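Local atomic coordinates of UDP-N-Acetylglucosamine 2-Epimerase (Thermus thermophilus, PDB entry 1V4V), a protein that probably interconverts UDP-N-acetylglucosamine and its 2-epimer UDP-N-acetylmannosamine, as a homodimer with subunits of two domains. Residues P199-N210 / L271-S282. Numbering follows the deposited sequence.
Sequences PYVTVTMHRREN and LMRASLLLVTDS
The carboxylate of Asp281 meets two successive backbone N-H groups of 199-210 on the syn sides of its oxygens, His206 N reaching OD2 at 3.1 Å and close to the carboxylate plane. Arg207 N reaches Asp281 OD1 at 3.0 Å, more steeply tilted. The contact joins the two central strands, 200-203 and 275-280, of the six-stranded parallel Rossmann-like sheet in one domain of this GT-B fold. Asn210 ND2 takes the anti lone pair of Asp281 OD1, its amide turned 41° from the carboxylate. Ser282 CB and Asp281 OD2 lie obliquely to the His206 ring, which also stacks on His238, while at the far end the edge of the Tyr200 ring meets Ala274 O in plane. Four backbone bonds join the segments: Tyr200 O to Leu276 N, Leu277 O to Thr202 N, Thr202 O to Val279 N (2.8 Å) and Val279 O to Thr204 N. Val201, Val203 and Val279 share one face, Val201 CG1 lying 4.0 Å from Val279 CG2; Thr202 and Leu278 share the other. Thr202 places OG1 anti to its carbonyl carbon (chi1 -64°), where it donates to Ser275 OG at 2.7 Å and brushes Leu271 CG; Ser275 OG in turn donates to Leu271 O, tying strand 200-203 to the end of helix 265-273. Beyond Thr280, Asp281 CG sits between its own N and carbonyl carbon (chi1 64°), which turns the carboxylate to the turn and 3-10 segment at 206-210. With an alanine here, the N-H groups of His206 and Arg207 would probably lose their shared carboxylate acceptor, and that turn would be freer to shift. Asn210 ND2 also bonds to Leu299 O. A water donates to both Arg207 O and Asp281 OD1, lying 2.7 Å from OD1.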
# COMPACT_ATOMS: atom_id res chain seq x y z
N PRO A 199 39.10 -22.16 -26.05
CA PRO A 199 37.75 -21.74 -25.66
C PRO A 199 37.13 -22.63 -24.58
O PRO A 199 37.57 -23.77 -24.36
CB PRO A 199 36.96 -21.82 -26.96
CG PRO A 199 38.02 -21.69 -28.03
CD PRO A 199 39.12 -22.54 -27.48
N TYR A 200 36.08 -22.12 -23.95
CA TYR A 200 35.40 -22.86 -22.89
C TYR A 200 33.92 -23.08 -23.13
O TYR A 200 33.28 -22.34 -23.88
CB TYR A 200 35.51 -22.11 -21.56
CG TYR A 200 36.90 -21.65 -21.19
CD1 TYR A 200 37.25 -20.31 -21.31
CD2 TYR A 200 37.84 -22.55 -20.71
CE1 TYR A 200 38.53 -19.87 -20.94
CE2 TYR A 200 39.12 -22.12 -20.34
CZ TYR A 200 39.45 -20.78 -20.46
OH TYR A 200 40.71 -20.35 -20.09
N VAL A 201 33.40 -24.11 -22.47
CA VAL A 201 31.98 -24.43 -22.47
C VAL A 201 31.71 -24.58 -20.98
O VAL A 201 32.37 -25.38 -20.31
CB VAL A 201 31.66 -25.78 -23.16
CG1 VAL A 201 30.21 -26.16 -22.90
CG2 VAL A 201 31.90 -25.67 -24.67
N THR A 202 30.78 -23.80 -20.45
CA THR A 202 30.46 -23.90 -19.03
C THR A 202 29.35 -24.91 -18.85
O THR A 202 28.37 -24.91 -19.60
CB THR A 202 30.02 -22.55 -18.44
OG1 THR A 202 31.11 -21.61 -18.50
CG2 THR A 202 29.59 -22.71 -16.98
N VAL A 203 29.52 -25.80 -17.88
CA VAL A 203 28.53 -26.83 -17.60
C VAL A 203 28.01 -26.71 -16.18
O VAL A 203 28.79 -26.48 -15.24
CB VAL A 203 29.10 -28.25 -17.80
CG1 VAL A 203 28.08 -29.29 -17.38
CG2 VAL A 203 29.50 -28.47 -19.25
N THR A 204 26.70 -26.89 -16.03
CA THR A 204 26.04 -26.83 -14.73
C THR A 204 24.84 -27.79 -14.69
O THR A 204 23.94 -27.73 -15.54
CB THR A 204 25.57 -25.38 -14.42
OG1 THR A 204 26.49 -24.76 -13.52
CG2 THR A 204 24.17 -25.36 -13.82
N MSE A 205 24.85 -28.72 -13.74
CA MSE A 205 23.73 -29.67 -13.57
C MSE A 205 23.43 -29.81 -12.09
O MSE A 205 24.28 -30.25 -11.32
CB MSE A 205 24.17 -31.03 -14.14
CG MSE A 205 24.26 -31.10 -15.69
SE MSE A 205 24.23 -32.91 -16.35
CE MSE A 205 25.99 -33.38 -15.83
N HIS A 206 22.22 -29.42 -11.68
CA HIS A 206 21.85 -29.52 -10.27
C HIS A 206 20.35 -29.53 -9.99
O HIS A 206 19.94 -29.44 -8.83
CB HIS A 206 22.47 -28.38 -9.45
CG HIS A 206 21.93 -27.03 -9.79
ND1 HIS A 206 21.14 -26.31 -8.92
CD2 HIS A 206 22.06 -26.27 -10.90
CE1 HIS A 206 20.81 -25.16 -9.48
NE2 HIS A 206 21.35 -25.11 -10.68
N ARG A 207 19.52 -29.64 -11.03
CA ARG A 207 18.08 -29.69 -10.83
C ARG A 207 17.81 -30.99 -10.08
O ARG A 207 18.14 -32.07 -10.57
CB ARG A 207 17.36 -29.68 -12.18
CG ARG A 207 15.85 -29.51 -12.07
CD ARG A 207 15.20 -29.40 -13.44
NE ARG A 207 13.76 -29.15 -13.33
CZ ARG A 207 13.22 -28.07 -12.78
NH1 ARG A 207 14.00 -27.12 -12.28
NH2 ARG A 207 11.90 -27.94 -12.72
N ARG A 208 17.22 -30.89 -8.90
CA ARG A 208 16.96 -32.07 -8.08
C ARG A 208 16.26 -33.21 -8.81
O ARG A 208 16.57 -34.37 -8.57
CB ARG A 208 16.16 -31.70 -6.84
CG ARG A 208 16.24 -32.78 -5.77
CD ARG A 208 15.07 -32.75 -4.81
NE ARG A 208 15.17 -33.84 -3.84
CZ ARG A 208 15.31 -35.12 -4.16
NH1 ARG A 208 15.37 -35.49 -5.44
NH2 ARG A 208 15.40 -36.04 -3.21
N GLU A 209 15.31 -32.90 -9.69
CA GLU A 209 14.59 -33.95 -10.41
C GLU A 209 15.49 -34.71 -11.38
O GLU A 209 15.21 -35.86 -11.71
CB GLU A 209 13.39 -33.37 -11.16
CG GLU A 209 13.72 -32.45 -12.32
CD GLU A 209 12.51 -32.15 -13.18
OE1 GLU A 209 11.98 -33.10 -13.81
OE2 GLU A 209 12.08 -30.98 -13.24
N ASN A 210 16.55 -34.07 -11.84
CA ASN A 210 17.49 -34.70 -12.77
C ASN A 210 18.52 -35.55 -12.01
O ASN A 210 19.29 -36.28 -12.62
CB ASN A 210 18.22 -33.65 -13.61
CG ASN A 210 17.43 -33.23 -14.85
OD1 ASN A 210 16.32 -33.70 -15.09
ND2 ASN A 210 18.02 -32.34 -15.65
N LEU A 271 33.17 -16.53 -15.92
CA LEU A 271 33.38 -17.79 -16.63
C LEU A 271 32.39 -17.92 -17.79
O LEU A 271 32.78 -18.25 -18.91
CB LEU A 271 33.19 -18.97 -15.67
CG LEU A 271 33.27 -20.37 -16.28
CD1 LEU A 271 34.64 -20.59 -16.92
CD2 LEU A 271 33.02 -21.39 -15.19
N MSE A 272 31.12 -17.66 -17.52
CA MSE A 272 30.11 -17.75 -18.57
C MSE A 272 30.41 -16.79 -19.71
O MSE A 272 30.34 -17.16 -20.88
CB MSE A 272 28.72 -17.46 -18.01
CG MSE A 272 28.17 -18.53 -17.08
SE MSE A 272 26.30 -18.19 -16.67
CE MSE A 272 26.54 -16.78 -15.39
N ARG A 273 30.75 -15.55 -19.37
CA ARG A 273 31.05 -14.55 -20.38
C ARG A 273 32.21 -15.00 -21.28
O ARG A 273 32.24 -14.68 -22.47
CB ARG A 273 31.39 -13.21 -19.73
CG ARG A 273 31.52 -12.07 -20.72
CD ARG A 273 31.84 -10.75 -20.03
NE ARG A 273 33.17 -10.75 -19.44
CZ ARG A 273 33.75 -9.69 -18.89
NH1 ARG A 273 33.10 -8.53 -18.85
NH2 ARG A 273 34.97 -9.79 -18.38
N ALA A 274 33.15 -15.74 -20.72
CA ALA A 274 34.31 -16.21 -21.48
C ALA A 274 34.03 -17.53 -22.21
O ALA A 274 34.91 -18.07 -22.87
CB ALA A 274 35.51 -16.40 -20.55
N SER A 275 32.80 -18.03 -22.11
CA SER A 275 32.45 -19.30 -22.74
C SER A 275 31.69 -19.16 -24.06
O SER A 275 31.02 -18.16 -24.30
CB SER A 275 31.62 -20.14 -21.77
OG SER A 275 32.34 -20.41 -20.58
N LEU A 276 31.81 -20.18 -24.89
CA LEU A 276 31.16 -20.22 -26.20
C LEU A 276 29.73 -20.71 -26.04
O LEU A 276 28.87 -20.46 -26.89
CB LEU A 276 31.86 -21.23 -27.13
CG LEU A 276 33.33 -21.09 -27.53
CD1 LEU A 276 33.74 -22.30 -28.36
CD2 LEU A 276 33.53 -19.81 -28.33
N LEU A 277 29.48 -21.41 -24.94
CA LEU A 277 28.17 -22.01 -24.71
C LEU A 277 28.01 -22.39 -23.25
O LEU A 277 28.98 -22.71 -22.57
CB LEU A 277 28.05 -23.27 -25.56
CG LEU A 277 26.91 -24.26 -25.33
CD1 LEU A 277 25.63 -23.65 -25.87
CD2 LEU A 277 27.22 -25.59 -26.03
N LEU A 278 26.76 -22.34 -22.78
CA LEU A 278 26.41 -22.74 -21.42
C LEU A 278 25.48 -23.94 -21.51
O LEU A 278 24.48 -23.90 -22.23
CB LEU A 278 25.68 -21.62 -20.67
CG LEU A 278 25.05 -22.10 -19.36
CD1 LEU A 278 26.15 -22.50 -18.38
CD2 LEU A 278 24.16 -21.00 -18.76
N VAL A 279 25.82 -25.02 -20.80
CA VAL A 279 25.00 -26.22 -20.76
C VAL A 279 24.45 -26.24 -19.33
O VAL A 279 25.22 -26.21 -18.37
CB VAL A 279 25.83 -27.49 -20.99
CG1 VAL A 279 24.95 -28.73 -20.86
CG2 VAL A 279 26.47 -27.44 -22.38
N THR A 280 23.13 -26.28 -19.18
CA THR A 280 22.57 -26.27 -17.83
C THR A 280 21.17 -26.86 -17.77
O THR A 280 20.57 -27.19 -18.79
CB THR A 280 22.50 -24.83 -17.29
OG1 THR A 280 22.07 -24.84 -15.93
CG2 THR A 280 21.50 -23.99 -18.12
N ASP A 281 20.65 -27.02 -16.55
CA ASP A 281 19.30 -27.51 -16.36
C ASP A 281 18.62 -26.57 -15.37
O ASP A 281 17.56 -26.87 -14.83
CB ASP A 281 19.29 -28.96 -15.84
CG ASP A 281 19.90 -29.10 -14.45
OD1 ASP A 281 19.86 -30.23 -13.92
OD2 ASP A 281 20.41 -28.11 -13.90
N SER A 282 19.26 -25.43 -15.15
CA SER A 282 18.78 -24.41 -14.23
C SER A 282 18.18 -23.20 -14.94
O SER A 282 18.81 -22.62 -15.82
CB SER A 282 19.92 -23.94 -13.33
OG SER A 282 19.60 -22.71 -12.70
O HOH W 1 35.32 -19.64 -25.01
O HOH W 2 20.61 -31.96 -12.03